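Acyl-CoA dehydrogenase FadE3 (Mycobacterium smegmatis, PDB 4IV6) is a flavoprotein of the acyl-CoA dehydrogenase family, built as an assembly of four chains and bound here to dihydroflavine-adenine dinucleotide. Local coordinates at residues Pro40-Ile44 with Trp82-Ala88; Lys191-Phe195 with Asp218-Pro222; Phe261-Leu265 with Leu288-Gly292. One frame throughout, in Å; residues are numbered along the deposited sequence. Where two conformers were deposited one is given.

Interaction 1 of 3, residues Pro40-Ile44 with Trp82-Ala88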
loop_
_atom_site.group_PDB
_atom_site.type_symbol
_atom_site.label_atom_id
_atom_site.label_comp_id
_atom_site.label_asym_id
_atom_site.label_seq_id
_atom_site.Cartn_x
_atom_site.Cartn_y
_atom_site.Cartn_z
ATOM N N PRO B 40 -30.476 -4.982 20.269
ATOM C CA PRO B 40 -31.578 -4.624 19.372
ATOM C C PRO B 40 -32.659 -5.713 19.316
ATOM O O PRO B 40 -32.797 -6.434 18.323
ATOM C CB PRO B 40 -30.888 -4.441 18.029
ATOM C CG PRO B 40 -29.726 -5.360 18.084
ATOM C CD PRO B 40 -29.301 -5.464 19.530
ATOM N N GLU B 41 -33.420 -5.822 20.389
ATOM C CA GLU B 41 -34.353 -6.911 20.535
ATOM C C GLU B 41 -35.459 -6.893 19.472
ATOM O O GLU B 41 -35.774 -7.923 18.896
ATOM C CB GLU B 41 -34.923 -6.919 21.944
ATOM C CG GLU B 41 -35.820 -8.114 22.178
ATOM C CD GLU B 41 -36.416 -8.153 23.550
ATOM O OE1 GLU B 41 -36.509 -7.107 24.232
ATOM O OE2 GLU B 41 -36.810 -9.258 23.937
ATOM N N GLU B 42 -36.001 -5.720 19.173
ATOM C CA GLU B 42 -37.059 -5.587 18.178
ATOM C C GLU B 42 -36.564 -5.943 16.770
ATOM O O GLU B 42 -37.222 -6.680 16.041
ATOM C CB GLU B 42 -37.642 -4.165 18.193
ATOM N N LEU B 43 -35.404 -5.411 16.388
ATOM C CA LEU B 43 -34.814 -5.713 15.090
ATOM C C LEU B 43 -34.541 -7.232 14.948
ATOM O O LEU B 43 -34.846 -7.830 13.918
ATOM C CB LEU B 43 -33.527 -4.896 14.877
ATOM C CG LEU B 43 -33.728 -3.376 14.809
ATOM C CD1 LEU B 43 -32.396 -2.659 14.665
ATOM C CD2 LEU B 43 -34.665 -2.982 13.668
ATOM N N ILE B 44 -33.988 -7.843 15.985
ATOM C CA ILE B 44 -33.655 -9.256 15.920
ATOM C C ILE B 44 -34.935 -10.108 15.817
ATOM O O ILE B 44 -34.970 -11.094 15.081
ATOM C CB ILE B 44 -32.740 -9.667 17.095
ATOM C CG1 ILE B 44 -31.328 -9.130 16.834
ATOM C CG2 ILE B 44 -32.674 -11.177 17.233
ATOM C CD1 ILE B 44 -30.337 -9.409 17.941
ATOM N N TRP B 82 -26.074 -2.642 9.555
ATOM C CA TRP B 82 -25.408 -2.702 10.855
ATOM C C TRP B 82 -24.702 -4.040 10.973
ATOM O O TRP B 82 -25.363 -5.082 11.003
ATOM C CB TRP B 82 -26.410 -2.523 11.995
ATOM C CG TRP B 82 -25.851 -2.341 13.366
ATOM C CD1 TRP B 82 -24.544 -2.122 13.722
ATOM C CD2 TRP B 82 -26.606 -2.302 14.580
ATOM N NE1 TRP B 82 -24.456 -1.942 15.086
ATOM C CE2 TRP B 82 -25.701 -2.068 15.635
ATOM C CE3 TRP B 82 -27.967 -2.443 14.877
ATOM C CZ2 TRP B 82 -26.110 -1.978 16.964
ATOM C CZ3 TRP B 82 -28.363 -2.351 16.205
ATOM C CH2 TRP B 82 -27.433 -2.120 17.224
ATOM N N MET B 83 -23.361 -3.998 11.012
ATOM C CA MET B 83 -22.540 -5.206 11.023
ATOM C C MET B 83 -23.031 -6.172 12.102
ATOM O O MET B 83 -23.091 -7.388 11.890
ATOM C CB MET B 83 -21.069 -4.844 11.274
ATOM C CG MET B 83 -20.103 -6.023 11.163
ATOM S SD MET B 83 -18.392 -5.592 11.576
ATOM C CE MET B 83 -18.497 -5.456 13.359
ATOM N N SER B 84 -23.371 -5.609 13.260
ATOM C CA SER B 84 -23.802 -6.406 14.410
ATOM C C SER B 84 -25.001 -7.337 14.105
ATOM O O SER B 84 -25.126 -8.405 14.707
ATOM C CB SER B 84 -24.149 -5.478 15.593
ATOM O OG SER B 84 -23.004 -4.745 16.048
ATOM N N LEU B 85 -25.905 -6.926 13.225
ATOM C CA LEU B 85 -27.058 -7.763 12.908
ATOM C C LEU B 85 -26.659 -8.999 12.092
ATOM O O LEU B 85 -27.236 -10.093 12.274
ATOM C CB LEU B 85 -28.166 -6.953 12.197
ATOM C CG LEU B 85 -28.709 -5.757 12.996
ATOM C CD1 LEU B 85 -29.792 -5.067 12.170
ATOM C CD2 LEU B 85 -29.291 -6.153 14.359
ATOM N N ALA B 86 -25.656 -8.866 11.230
ATOM C CA ALA B 86 -25.105 -10.044 10.554
ATOM C C ALA B 86 -24.387 -10.925 11.565
ATOM O O ALA B 86 -24.499 -12.149 11.543
ATOM C CB ALA B 86 -24.170 -9.612 9.438
ATOM N N GLY B 87 -23.681 -10.299 12.490
ATOM C CA GLY B 87 -22.950 -11.049 13.541
ATOM C C GLY B 87 -23.896 -11.851 14.406
ATOM O O GLY B 87 -23.570 -12.941 14.870
ATOM N N ALA B 88 -25.091 -11.319 14.609
ATOM C CA ALA B 88 -26.111 -11.990 15.416
ATOM C C ALA B 88 -26.473 -13.365 14.906
ATOM O O ALA B 88 -26.876 -14.227 15.701
ATOM C CB ALA B 88 -27.374 -11.138 15.482
#
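P40 and W82 meet inside the all-helical N-terminal domain of the acyl-CoA dehydrogenase fold, where the starts of two helices, 41-50 and 83-102, pack against each other and illustrate how helix beginnings can be joined by apolar side chains alone. P40 sits at the N-cap position of the first helix, its O accepting the bond from I44 N, while its ring is turned to the second segment. The indole of W82 extends to meet it because CG stands anti to the backbone N (chi1 -170°), and the pyrrolidine comes in at a slant to the benzene end of the indole, with P40 CB 3.8 Å from W82 CZ3. S84 CB of the same segment as W82 stands over the rim of one face of the indole.

The proline ring also touches L85, P40 CG lying 3.8 Å from L85 CD2, the two side chains passing in opposite directions. One turn along helix 41-50, L43 CD1 reaches W82 at the ring edge, 4.3 Å from W82 CZ3, and stands equally far, 4.3 Å, from L85 CD1. L85 thus has one methyl for P40 and the other for L43. In the conformer given, I44 CD1 lies 4.2 Å from A88 CB.

All six touching residues are buried. Helix 9-26 touches L43 with F21 and Q25 and meets both W82 and L85 through V26, while helix 30-35 closes over L43 and W82 with L33, so that helices 9-26 and 30-35 pack around the seam between helices 41-50 and 83-102.

Interaction 2 of 3, residues Lys191-Phe195 with Asp218-Pro222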
loop_
_atom_site.group_PDB
_atom_site.type_symbol
_atom_site.label_atom_id
_atom_site.label_comp_id
_atom_site.label_asym_id
_atom_site.label_seq_id
_atom_site.Cartn_x
_atom_site.Cartn_y
_atom_site.Cartn_z
ATOM N N LYS B 191 -27.445 -24.526 28.487
ATOM C CA LYS B 191 -27.175 -23.725 29.678
ATOM C C LYS B 191 -27.410 -24.525 30.987
ATOM O O LYS B 191 -28.395 -24.326 31.684
ATOM C CB LYS B 191 -28.016 -22.447 29.645
ATOM C CG LYS B 191 -27.682 -21.477 28.502
ATOM C CD LYS B 191 -26.329 -20.818 28.696
ATOM C CE LYS B 191 -25.834 -20.080 27.455
ATOM N NZ LYS B 191 -26.624 -18.862 27.176
ATOM N N VAL B 192 -26.481 -25.421 31.301
ATOM C CA VAL B 192 -26.565 -26.310 32.438
ATOM C C VAL B 192 -25.887 -25.700 33.684
ATOM O O VAL B 192 -25.110 -24.746 33.570
ATOM C CB VAL B 192 -25.910 -27.662 32.109
ATOM C CG1 VAL B 192 -26.610 -28.280 30.912
ATOM C CG2 VAL B 192 -24.418 -27.499 31.830
ATOM N N PRO B 193 -26.194 -26.245 34.871
ATOM C CA PRO B 193 -25.512 -25.796 36.072
ATOM C C PRO B 193 -23.994 -25.923 35.899
ATOM O O PRO B 193 -23.521 -26.917 35.373
ATOM C CB PRO B 193 -26.069 -26.736 37.171
ATOM C CG PRO B 193 -27.455 -27.052 36.683
ATOM C CD PRO B 193 -27.275 -27.200 35.181
ATOM N N GLY B 194 -23.255 -24.884 36.248
ATOM C CA GLY B 194 -21.804 -24.915 36.109
ATOM C C GLY B 194 -21.314 -24.182 34.857
ATOM O O GLY B 194 -20.114 -24.005 34.677
ATOM N N PHE B 195 -22.235 -23.787 33.980
ATOM C CA PHE B 195 -21.875 -23.066 32.754
ATOM C C PHE B 195 -22.233 -21.600 33.003
ATOM O O PHE B 195 -23.410 -21.234 32.956
ATOM C CB PHE B 195 -22.671 -23.661 31.575
ATOM C CG PHE B 195 -22.471 -22.979 30.241
ATOM C CD1 PHE B 195 -21.694 -21.837 30.083
ATOM C CD2 PHE B 195 -23.136 -23.470 29.144
ATOM C CE1 PHE B 195 -21.565 -21.226 28.854
ATOM C CE2 PHE B 195 -23.011 -22.876 27.906
ATOM C CZ PHE B 195 -22.219 -21.745 27.766
ATOM N N ASP B 218 -17.225 -27.957 36.686
ATOM C CA ASP B 218 -17.889 -29.242 36.971
ATOM C C ASP B 218 -19.229 -29.299 36.234
ATOM O O ASP B 218 -20.242 -29.771 36.781
ATOM C CB ASP B 218 -18.080 -29.398 38.484
ATOM C CG ASP B 218 -18.454 -30.828 38.906
ATOM O OD1 ASP B 218 -17.797 -31.781 38.463
ATOM O OD2 ASP B 218 -19.385 -30.963 39.710
ATOM N N ALA B 219 -19.234 -28.847 34.986
ATOM C CA ALA B 219 -20.496 -28.687 34.226
ATOM C C ALA B 219 -20.831 -29.988 33.521
ATOM O O ALA B 219 -20.105 -30.422 32.597
ATOM C CB ALA B 219 -20.381 -27.571 33.210
ATOM N N ARG B 220 -21.930 -30.606 33.943
ATOM C CA ARG B 220 -22.319 -31.928 33.462
ATOM C C ARG B 220 -23.284 -31.844 32.285
ATOM O O ARG B 220 -24.315 -31.196 32.381
ATOM C CB ARG B 220 -22.991 -32.713 34.589
ATOM C CG ARG B 220 -22.184 -32.772 35.877
ATOM C CD ARG B 220 -22.811 -33.769 36.849
ATOM N NE ARG B 220 -22.060 -35.005 36.823
ATOM C CZ ARG B 220 -20.875 -35.124 37.406
ATOM N NH1 ARG B 220 -20.223 -36.263 37.334
ATOM N NH2 ARG B 220 -20.352 -34.080 38.063
ATOM N N VAL B 221 -22.943 -32.495 31.186
ATOM C CA VAL B 221 -23.851 -32.656 30.053
ATOM C C VAL B 221 -23.879 -34.138 29.705
ATOM O O VAL B 221 -22.935 -34.848 29.960
ATOM C CB VAL B 221 -23.416 -31.833 28.832
ATOM C CG1 VAL B 221 -23.357 -30.363 29.193
ATOM C CG2 VAL B 221 -22.082 -32.315 28.272
ATOM N N PRO B 222 -24.980 -34.618 29.134
ATOM C CA PRO B 222 -24.988 -36.014 28.767
ATOM C C PRO B 222 -24.042 -36.297 27.600
ATOM O O PRO B 222 -23.748 -35.392 26.793
ATOM C CB PRO B 222 -26.453 -36.290 28.399
ATOM C CG PRO B 222 -27.094 -34.969 28.192
ATOM C CD PRO B 222 -26.253 -33.934 28.870
HETATM O O HOH W 1 -24.564 -29.437 35.023
#
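A type II beta turn from V192 to F195, closed by F195 N bonding to V192 O at 3.1 Å, brings its third residue, G194, alongside A219, with the two CA atoms 4.4 Å apart. G194 has a positive phi of 100°, a conformation suited to glycine, which lets the turn come close to A219.

V192 carries the apolar part. Its CG2 lies 4.0 Å from V221 CG1, the two valines crossing at about a right angle, and packs 3.7 Å from R220 O. A219 CB lies against the turn, 3.9 Å from G194 O. The polar link runs through a water, which donates to P193 O at 2.7 Å and accepts from R220 N at 3.1 Å. In the conformer given, R220 directs its guanidinium away from the turn to a salt bridge with D145, and its NH2 also forms a salt bridge with D218 OD1, 3.5 Å away.

Next to the turn, G194 pairs with T217 through backbone hydrogen bonding, whereas A219 and V221 pair with I151 and Y149 of strand 148-159. D218 and A219 both face I151, a G1 beta bulge where the chain turns a corner at D218, between strands 211-216 and 219-222, in the family's middle beta domain.

Interaction 3 of 3, residues Phe261-Leu265 with Leu288-Gly292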
loop_
_atom_site.group_PDB
_atom_site.type_symbol
_atom_site.label_atom_id
_atom_site.label_comp_id
_atom_site.label_asym_id
_atom_site.label_seq_id
_atom_site.Cartn_x
_atom_site.Cartn_y
_atom_site.Cartn_z
ATOM N N PHE B 261 -18.820 3.079 1.202
ATOM C CA PHE B 261 -18.741 3.568 -0.169
ATOM C C PHE B 261 -19.969 4.365 -0.607
ATOM O O PHE B 261 -19.827 5.461 -1.167
ATOM C CB PHE B 261 -18.489 2.434 -1.157
ATOM C CG PHE B 261 -18.399 2.908 -2.580
ATOM C CD1 PHE B 261 -17.327 3.702 -2.972
ATOM C CD2 PHE B 261 -19.389 2.622 -3.488
ATOM C CE1 PHE B 261 -17.221 4.180 -4.279
ATOM C CE2 PHE B 261 -19.293 3.088 -4.802
ATOM C CZ PHE B 261 -18.211 3.870 -5.192
ATOM N N GLU B 262 -21.167 3.851 -0.353
ATOM C CA GLU B 262 -22.381 4.619 -0.674
ATOM C C GLU B 262 -22.387 6.010 -0.030
ATOM O O GLU B 262 -22.707 7.006 -0.704
ATOM C CB GLU B 262 -23.654 3.867 -0.250
ATOM C CG GLU B 262 -23.967 2.694 -1.131
ATOM C CD GLU B 262 -25.096 1.821 -0.604
ATOM O OE1 GLU B 262 -25.924 2.264 0.193
ATOM O OE2 GLU B 262 -25.156 0.661 -0.987
ATOM N N ASP B 263 -22.044 6.086 1.262
ATOM C CA ASP B 263 -22.042 7.359 1.970
ATOM C C ASP B 263 -21.016 8.318 1.383
ATOM O O ASP B 263 -21.287 9.495 1.202
ATOM C CB ASP B 263 -21.768 7.185 3.470
ATOM C CG ASP B 263 -22.960 6.631 4.233
ATOM O OD1 ASP B 263 -24.019 6.354 3.597
ATOM O OD2 ASP B 263 -22.833 6.444 5.479
ATOM N N ALA B 264 -19.826 7.812 1.093
ATOM C CA ALA B 264 -18.767 8.623 0.525
ATOM C C ALA B 264 -19.151 9.164 -0.863
ATOM O O ALA B 264 -18.954 10.332 -1.158
ATOM C CB ALA B 264 -17.499 7.809 0.443
ATOM N N LEU B 265 -19.719 8.313 -1.700
ATOM C CA LEU B 265 -20.104 8.731 -3.053
ATOM C C LEU B 265 -21.205 9.764 -3.024
ATOM O O LEU B 265 -21.131 10.768 -3.729
ATOM C CB LEU B 265 -20.568 7.531 -3.854
ATOM C CG LEU B 265 -20.992 7.796 -5.295
ATOM C CD1 LEU B 265 -19.880 8.430 -6.109
ATOM C CD2 LEU B 265 -21.389 6.462 -5.916
ATOM N N LEU B 288 -12.706 7.599 -4.774
ATOM C CA LEU B 288 -13.977 6.928 -5.113
ATOM C C LEU B 288 -13.764 5.812 -6.140
ATOM O O LEU B 288 -14.365 4.737 -6.040
ATOM C CB LEU B 288 -14.991 7.946 -5.647
ATOM C CG LEU B 288 -15.393 8.965 -4.580
ATOM C CD1 LEU B 288 -16.098 10.131 -5.251
ATOM C CD2 LEU B 288 -16.246 8.293 -3.503
ATOM N N ALA B 289 -12.957 6.093 -7.164
ATOM C CA ALA B 289 -12.690 5.098 -8.195
ATOM C C ALA B 289 -12.007 3.862 -7.606
ATOM O O ALA B 289 -12.372 2.737 -7.932
ATOM C CB ALA B 289 -11.844 5.685 -9.324
ATOM N N ASP B 290 -11.027 4.089 -6.731
ATOM C CA ASP B 290 -10.290 2.986 -6.109
ATOM C C ASP B 290 -11.208 2.193 -5.193
ATOM O O ASP B 290 -11.213 0.966 -5.237
ATOM C CB ASP B 290 -9.073 3.487 -5.351
ATOM C CG ASP B 290 -7.944 3.839 -6.265
ATOM O OD1 ASP B 290 -7.968 3.399 -7.431
ATOM O OD2 ASP B 290 -7.040 4.581 -5.843
ATOM N N MET B 291 -12.017 2.897 -4.407
ATOM C CA MET B 291 -12.981 2.263 -3.500
ATOM C C MET B 291 -13.987 1.385 -4.262
ATOM O O MET B 291 -14.237 0.210 -3.909
ATOM C CB MET B 291 -13.730 3.345 -2.679
ATOM C CG MET B 291 -12.836 4.121 -1.722
ATOM S SD MET B 291 -13.528 5.734 -1.229
ATOM C CE MET B 291 -14.735 5.205 -0.062
ATOM N N GLY B 292 -14.583 1.960 -5.299
ATOM C CA GLY B 292 -15.587 1.262 -6.075
ATOM C C GLY B 292 -14.997 0.069 -6.806
ATOM O O GLY B 292 -15.619 -0.991 -6.895
#
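F261 lays one face of its phenyl ring over G292, whose CA stands 4.1 Å from the ring centroid and 25° off the normal in a CH-pi contact, shifted toward the rim. With no side chain at G292, the ring can come down close over its CA. The ring reaches across because CG is anti to the backbone N (chi1 -180°), and it also skirts the opposing backbone, F261 CE1 lying 3.4 Å from L288 O. That oxygen already receives the helical bond from G292 N. On its other contacts the ring meets M291 at a slant, with F261 CD1 3.6 Å from M291 CB.

M291 carries the contact on to A264. A bend at chi3 brings its methyl CE to A264 CB, 3.8 Å away, so the one methionine serves both F261 and A264. L288 fills the next part of the seam: CD2 lies 3.9 Å from L265 CA and 4.2 Å from A264 CB, while L288 CD1 faces L265 CD1 at 4.2 Å. In this example of antiparallel helix packing, G292 and A264 offer small surfaces to F261 and to M291 and L288, while L265 meets L288 large to large.

The axes of the two short segments are 10.7 Å apart at closest, with 159° between their directions. Helices 234-270 and 282-310 are long members of the C-terminal helical bundle. Helix 316-340 lies against both, through V340 and A337 at A264 and I333 at M291, and L380 of the third subunit packs on F261.

Followed from the N terminus, the three contacts come strictly in series, none nested within or crossing another. Interaction 1 closes an excursion of 37 residues, a little over half of it helix, within the N-terminal helical domain. Interaction 2 closes a 22-residue path through strands 195-200 and 211-216, and belongs to the middle beta domain. The chain then passes from strand 219-222 into helix 234-270, and interaction 3 closes the antiparallel return of helix 282-310 in the C-terminal bundle. Interactions 2 and 3 lie on opposite sides of the chain's centre, their centres about 50 Å apart; interaction 1 is nearer that centre, about 28 Å from interaction 2 and about 25 Å from interaction 3, between centres.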